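Local coordinates for virulent strain associated lipoprotein (Borreliella spielmanii A14S, PDB 6FZZ) that is an outer surface lipoprotein of the PFam54 family whose role is not established, though its Borrelia burgdorferi relative BBE31 binds glutathione and aids colonization of the mammalian host, at residues A[32-44]-A[74-86]. Residues are numbered along the deposited sequence; the frame is centred on the assembly and turned at random.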
loop_
_atom_site.group_PDB
_atom_site.type_symbol
_atom_site.label_atom_id
_atom_site.label_comp_id
_atom_site.label_asym_id
_atom_site.label_seq_id
_atom_site.Cartn_x
_atom_site.Cartn_y
_atom_site.Cartn_z
ATOM N N ASP A 32 -4.868 9.436 7.554
ATOM C CA ASP A 32 -3.694 8.924 6.847
ATOM C C ASP A 32 -3.809 9.131 5.352
ATOM O O ASP A 32 -2.859 9.618 4.763
ATOM C CB ASP A 32 -3.407 7.450 7.127
ATOM C CG ASP A 32 -2.989 7.214 8.576
ATOM O OD1 ASP A 32 -2.523 8.168 9.233
ATOM O OD2 ASP A 32 -3.139 6.081 9.066
ATOM N N ARG A 33 -4.948 8.794 4.741
ATOM C CA ARG A 33 -5.095 8.998 3.301
ATOM C C ARG A 33 -4.772 10.434 2.914
ATOM O O ARG A 33 -4.164 10.677 1.855
ATOM C CB ARG A 33 -6.508 8.670 2.797
ATOM C CG ARG A 33 -6.583 8.893 1.312
ATOM C CD ARG A 33 -7.919 8.555 0.710
ATOM N NE ARG A 33 -7.868 8.244 -0.742
ATOM C CZ ARG A 33 -8.519 8.897 -1.725
ATOM N NH1 ARG A 33 -9.204 10.021 -1.477
ATOM N NH2 ARG A 33 -8.502 8.414 -2.990
ATOM N N LYS A 34 -5.187 11.396 3.737
ATOM C CA LYS A 34 -4.948 12.831 3.420
ATOM C C LYS A 34 -3.441 13.170 3.439
ATOM O O LYS A 34 -2.938 13.952 2.622
ATOM C CB LYS A 34 -5.744 13.765 4.357
ATOM C CG LYS A 34 -7.216 13.790 4.034
ATOM C CD LYS A 34 -8.030 14.396 5.172
ATOM C CE LYS A 34 -9.071 15.400 4.677
ATOM N NZ LYS A 34 -10.386 15.154 5.318
ATOM N N LYS A 35 -2.722 12.522 4.332
ATOM C CA LYS A 35 -1.281 12.544 4.355
ATOM C C LYS A 35 -0.587 12.191 3.026
ATOM O O LYS A 35 0.340 12.855 2.546
ATOM C CB LYS A 35 -0.799 11.622 5.448
ATOM C CG LYS A 35 0.405 12.119 6.226
ATOM C CD LYS A 35 0.622 11.237 7.482
ATOM C CE LYS A 35 0.974 9.788 7.138
ATOM N NZ LYS A 35 1.483 9.027 8.326
ATOM N N TYR A 36 -1.024 11.111 2.450
ATOM C CA TYR A 36 -0.529 10.692 1.157
ATOM C C TYR A 36 -0.879 11.638 0.028
ATOM O O TYR A 36 -0.060 11.773 -0.850
ATOM C CB TYR A 36 -1.051 9.291 0.866
ATOM C CG TYR A 36 -0.845 8.363 2.040
ATOM C CD1 TYR A 36 0.266 8.500 2.874
ATOM C CD2 TYR A 36 -1.794 7.367 2.336
ATOM C CE1 TYR A 36 0.411 7.665 3.989
ATOM C CE2 TYR A 36 -1.625 6.489 3.393
ATOM C CZ TYR A 36 -0.571 6.674 4.250
ATOM O OH TYR A 36 -0.429 5.816 5.300
ATOM N N GLU A 37 -2.077 12.255 0.059
ATOM C CA GLU A 37 -2.492 13.277 -0.944
ATOM C C GLU A 37 -1.573 14.445 -0.812
ATOM O O GLU A 37 -1.151 14.995 -1.792
ATOM C CB GLU A 37 -3.937 13.750 -0.795
ATOM C CG GLU A 37 -4.983 12.729 -1.195
ATOM C CD GLU A 37 -6.329 13.027 -0.544
ATOM O OE1 GLU A 37 -6.518 14.148 -0.098
ATOM O OE2 GLU A 37 -7.200 12.162 -0.467
ATOM N N LYS A 38 -1.223 14.786 0.421
ATOM C CA LYS A 38 -0.299 15.880 0.690
ATOM C C LYS A 38 1.107 15.558 0.195
ATOM O O LYS A 38 1.737 16.441 -0.376
ATOM C CB LYS A 38 -0.356 16.290 2.188
ATOM C CG LYS A 38 0.736 17.264 2.608
ATOM C CD LYS A 38 0.428 17.933 3.953
ATOM C CE LYS A 38 1.298 19.174 4.163
ATOM N NZ LYS A 38 1.237 19.689 5.553
ATOM N N LYS A 39 1.596 14.309 0.331
ATOM C CA LYS A 39 2.888 13.972 -0.179
ATOM C C LYS A 39 2.905 14.060 -1.730
ATOM O O LYS A 39 3.971 14.366 -2.321
ATOM C CB LYS A 39 3.377 12.556 0.210
ATOM C CG LYS A 39 3.640 12.314 1.691
ATOM C CD LYS A 39 4.758 13.206 2.167
ATOM C CE LYS A 39 5.344 12.765 3.513
ATOM N NZ LYS A 39 5.518 14.022 4.247
ATOM N N LEU A 40 1.791 13.712 -2.373
ATOM C CA LEU A 40 1.701 13.923 -3.833
ATOM C C LEU A 40 1.660 15.448 -4.219
ATOM O O LEU A 40 2.398 15.934 -5.122
ATOM C CB LEU A 40 0.521 13.181 -4.405
ATOM C CG LEU A 40 0.188 13.508 -5.909
ATOM C CD1 LEU A 40 1.207 12.866 -6.818
ATOM C CD2 LEU A 40 -1.213 13.065 -6.157
ATOM N N LYS A 41 0.851 16.206 -3.510
ATOM C CA LYS A 41 0.772 17.634 -3.762
ATOM C C LYS A 41 2.094 18.334 -3.602
ATOM O O LYS A 41 2.376 19.304 -4.342
ATOM C CB LYS A 41 -0.351 18.276 -2.911
ATOM C CG LYS A 41 -1.724 17.978 -3.505
ATOM C CD LYS A 41 -2.882 18.117 -2.525
ATOM C CE LYS A 41 -3.098 19.530 -2.093
ATOM N NZ LYS A 41 -4.449 19.587 -1.488
ATOM N N GLU A 42 2.934 17.869 -2.668
ATOM C CA GLU A 42 4.255 18.482 -2.451
ATOM C C GLU A 42 5.345 17.700 -3.021
ATOM O O GLU A 42 6.498 17.938 -2.670
ATOM C CB GLU A 42 4.556 18.674 -0.930
ATOM C CG GLU A 42 3.423 19.410 -0.272
ATOM C CD GLU A 42 3.584 19.646 1.249
ATOM O OE1 GLU A 42 4.505 19.059 1.876
ATOM O OE2 GLU A 42 2.755 20.419 1.783
ATOM N N GLU A 43 5.066 16.776 -3.936
ATOM C CA GLU A 43 6.150 15.938 -4.438
ATOM C C GLU A 43 7.257 16.749 -5.160
ATOM O O GLU A 43 6.989 17.582 -6.016
ATOM C CB GLU A 43 5.663 14.739 -5.272
ATOM C CG GLU A 43 5.543 14.988 -6.710
ATOM C CD GLU A 43 5.041 13.794 -7.486
ATOM O OE1 GLU A 43 4.977 12.622 -7.016
ATOM O OE2 GLU A 43 4.596 14.121 -8.559
ATOM N N PRO A 44 8.502 16.460 -4.828
ATOM C CA PRO A 44 9.540 17.126 -5.549
ATOM C C PRO A 44 9.566 16.606 -6.966
ATOM O O PRO A 44 8.953 15.575 -7.287
ATOM C CB PRO A 44 10.833 16.703 -4.826
ATOM C CG PRO A 44 10.431 15.927 -3.649
ATOM C CD PRO A 44 9.015 15.468 -3.863
ATOM N N LYS A 74 -0.461 9.847 -11.223
ATOM C CA LYS A 74 -0.484 10.523 -9.927
ATOM C C LYS A 74 -1.117 9.658 -8.834
ATOM O O LYS A 74 -0.560 9.577 -7.727
ATOM C CB LYS A 74 -1.198 11.851 -10.001
ATOM C CG LYS A 74 -0.426 12.825 -10.885
ATOM C CD LYS A 74 -1.137 14.157 -10.861
ATOM C CE LYS A 74 -0.488 15.181 -11.739
ATOM N NZ LYS A 74 -1.359 16.379 -11.584
ATOM N N ALA A 75 -2.221 8.994 -9.170
ATOM C CA ALA A 75 -2.900 8.051 -8.245
ATOM C C ALA A 75 -1.966 6.911 -7.824
ATOM O O ALA A 75 -1.872 6.554 -6.619
ATOM C CB ALA A 75 -4.205 7.535 -8.857
ATOM N N TYR A 76 -1.266 6.335 -8.799
ATOM C CA TYR A 76 -0.364 5.189 -8.552
ATOM C C TYR A 76 0.743 5.711 -7.613
ATOM O O TYR A 76 1.100 5.057 -6.638
ATOM C CB TYR A 76 0.229 4.693 -9.883
ATOM C CG TYR A 76 1.040 3.441 -9.828
ATOM C CD1 TYR A 76 2.258 3.381 -9.122
ATOM C CD2 TYR A 76 0.623 2.295 -10.553
ATOM C CE1 TYR A 76 3.000 2.206 -9.092
ATOM C CE2 TYR A 76 1.342 1.119 -10.485
ATOM C CZ TYR A 76 2.536 1.096 -9.776
ATOM O OH TYR A 76 3.232 -0.065 -9.773
ATOM N N ARG A 77 1.308 6.897 -7.898
ATOM C CA ARG A 77 2.326 7.453 -6.987
ATOM C C ARG A 77 1.835 7.686 -5.560
ATOM O O ARG A 77 2.536 7.373 -4.588
ATOM C CB ARG A 77 2.920 8.745 -7.537
ATOM C CG ARG A 77 3.708 8.492 -8.773
ATOM C CD ARG A 77 4.704 9.620 -9.095
ATOM N NE ARG A 77 4.148 11.009 -9.221
ATOM C CZ ARG A 77 3.683 11.558 -10.336
ATOM N NH1 ARG A 77 3.526 10.845 -11.422
ATOM N NH2 ARG A 77 3.308 12.825 -10.349
ATOM N N LYS A 78 0.675 8.298 -5.434
ATOM C CA LYS A 78 0.044 8.505 -4.144
ATOM C C LYS A 78 -0.125 7.179 -3.391
ATOM O O LYS A 78 0.162 7.130 -2.226
ATOM C CB LYS A 78 -1.324 9.172 -4.355
ATOM C CG LYS A 78 -2.140 9.438 -3.112
ATOM C CD LYS A 78 -3.583 9.875 -3.405
ATOM C CE LYS A 78 -4.500 8.678 -3.637
ATOM N NZ LYS A 78 -4.586 7.742 -2.470
ATOM N N LEU A 79 -0.556 6.106 -4.071
ATOM C CA LEU A 79 -0.712 4.789 -3.417
ATOM C C LEU A 79 0.668 4.269 -3.008
ATOM O O LEU A 79 0.808 3.570 -1.982
ATOM C CB LEU A 79 -1.420 3.831 -4.314
ATOM C CG LEU A 79 -2.913 4.186 -4.590
ATOM C CD1 LEU A 79 -3.511 3.294 -5.643
ATOM C CD2 LEU A 79 -3.803 4.080 -3.326
ATOM N N THR A 80 1.685 4.607 -3.802
ATOM C CA THR A 80 3.080 4.272 -3.468
ATOM C C THR A 80 3.552 4.926 -2.153
ATOM O O THR A 80 4.134 4.271 -1.293
ATOM C CB THR A 80 4.053 4.599 -4.648
ATOM O OG1 THR A 80 3.682 3.862 -5.830
ATOM C CG2 THR A 80 5.475 4.186 -4.265
ATOM N N TYR A 81 3.290 6.234 -2.014
ATOM C CA TYR A 81 3.619 6.990 -0.802
ATOM C C TYR A 81 2.854 6.392 0.410
ATOM O O TYR A 81 3.353 6.375 1.543
ATOM C CB TYR A 81 3.264 8.471 -1.012
ATOM C CG TYR A 81 3.965 9.074 -2.225
ATOM C CD1 TYR A 81 5.249 8.656 -2.567
ATOM C CD2 TYR A 81 3.390 10.085 -2.976
ATOM C CE1 TYR A 81 5.894 9.188 -3.642
ATOM C CE2 TYR A 81 4.042 10.642 -4.066
ATOM C CZ TYR A 81 5.287 10.177 -4.394
ATOM O OH TYR A 81 6.038 10.662 -5.453
ATOM N N GLY A 82 1.659 5.879 0.151
ATOM C CA GLY A 82 0.881 5.225 1.189
ATOM C C GLY A 82 1.494 3.918 1.717
ATOM O O GLY A 82 1.609 3.739 2.919
ATOM N N ILE A 83 1.860 3.016 0.818
ATOM C CA ILE A 83 2.361 1.712 1.190
ATOM C C ILE A 83 3.789 1.838 1.704
ATOM O O ILE A 83 4.217 1.085 2.606
ATOM C CB ILE A 83 2.258 0.675 0.018
ATOM C CG1 ILE A 83 2.524 -0.760 0.539
ATOM C CG2 ILE A 83 3.246 0.931 -1.106
ATOM C CD1 ILE A 83 1.445 -1.294 1.432
ATOM N N LEU A 84 4.501 2.863 1.239
ATOM C CA LEU A 84 5.863 3.121 1.778
ATOM C C LEU A 84 5.843 4.192 2.871
ATOM O O LEU A 84 6.801 4.928 3.067
ATOM C CB LEU A 84 6.785 3.529 0.643
ATOM C CG LEU A 84 6.945 2.525 -0.529
ATOM C CD1 LEU A 84 7.976 3.066 -1.513
ATOM C CD2 LEU A 84 7.384 1.154 0.020
ATOM N N ASN A 85 4.734 4.318 3.562
ATOM C CA ASN A 85 4.553 5.517 4.383
ATOM C C ASN A 85 5.426 5.585 5.641
ATOM O O ASN A 85 5.612 6.648 6.238
ATOM C CB ASN A 85 3.091 5.735 4.674
ATOM C CG ASN A 85 2.549 4.824 5.751
ATOM O OD1 ASN A 85 2.863 3.628 5.824
ATOM N ND2 ASN A 85 1.701 5.398 6.592
ATOM N N ASP A 86 6.034 4.481 6.027
ATOM C CA ASP A 86 6.921 4.594 7.154
ATOM C C ASP A 86 8.359 4.894 6.709
ATOM O O ASP A 86 9.256 4.735 7.527
ATOM C CB ASP A 86 6.814 3.300 7.982
ATOM C CG ASP A 86 7.358 3.443 9.423
ATOM O OD1 ASP A 86 7.562 4.591 9.938
ATOM O OD2 ASP A 86 7.612 2.353 10.014
#
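Tyr36 lays its ring on the backbone of Gly82, whose CA stands 3.4 Å from the ring centroid and 4° off the normal, a CH-pi contact. Glycine has no side chain to hold the ring off, and the helix axes approach to 8.5 Å. The Tyr36 hydroxyl is hydrogen-bonded to Lys155 NZ of helix 138-170. One turn on, the branched apolar end of Leu40 fills a hole between Lys74, Arg77, Lys78 and Tyr81; with CG anti to the backbone N (chi1 171°), both methyls reach Lys74, CD1 lying 3.8 Å from Lys74 O. Lys78 answers as a knob among Arg33, Tyr36, Glu37 and Leu40, packing its long methylene chain, CD 3.9 Å from Glu37 CG.

Just past helix 15-41, Glu43 meets Arg77 side-on, nearly coplanar. Arginine offers two nitrogens to two oxygens: Arg77 NE reaches Glu43 OE1 at 2.9 Å and NH2 reaches OE2 at 2.6 Å, both on syn lone pairs. OE1's anti lone pair takes Tyr81 OH at 2.7 Å; together the three bonds hold the carboxylate's rotation.

The margin is looser: exposed Lys39 only brushes Tyr81 with CB, and Lys35 NZ stops 4.0 Å from Asn85 ND2. Reciprocal knobs-into-holes packing, crossing at 123°, joins helix 71-83 to the long N-terminal helix of this all-helical PFam54 fold.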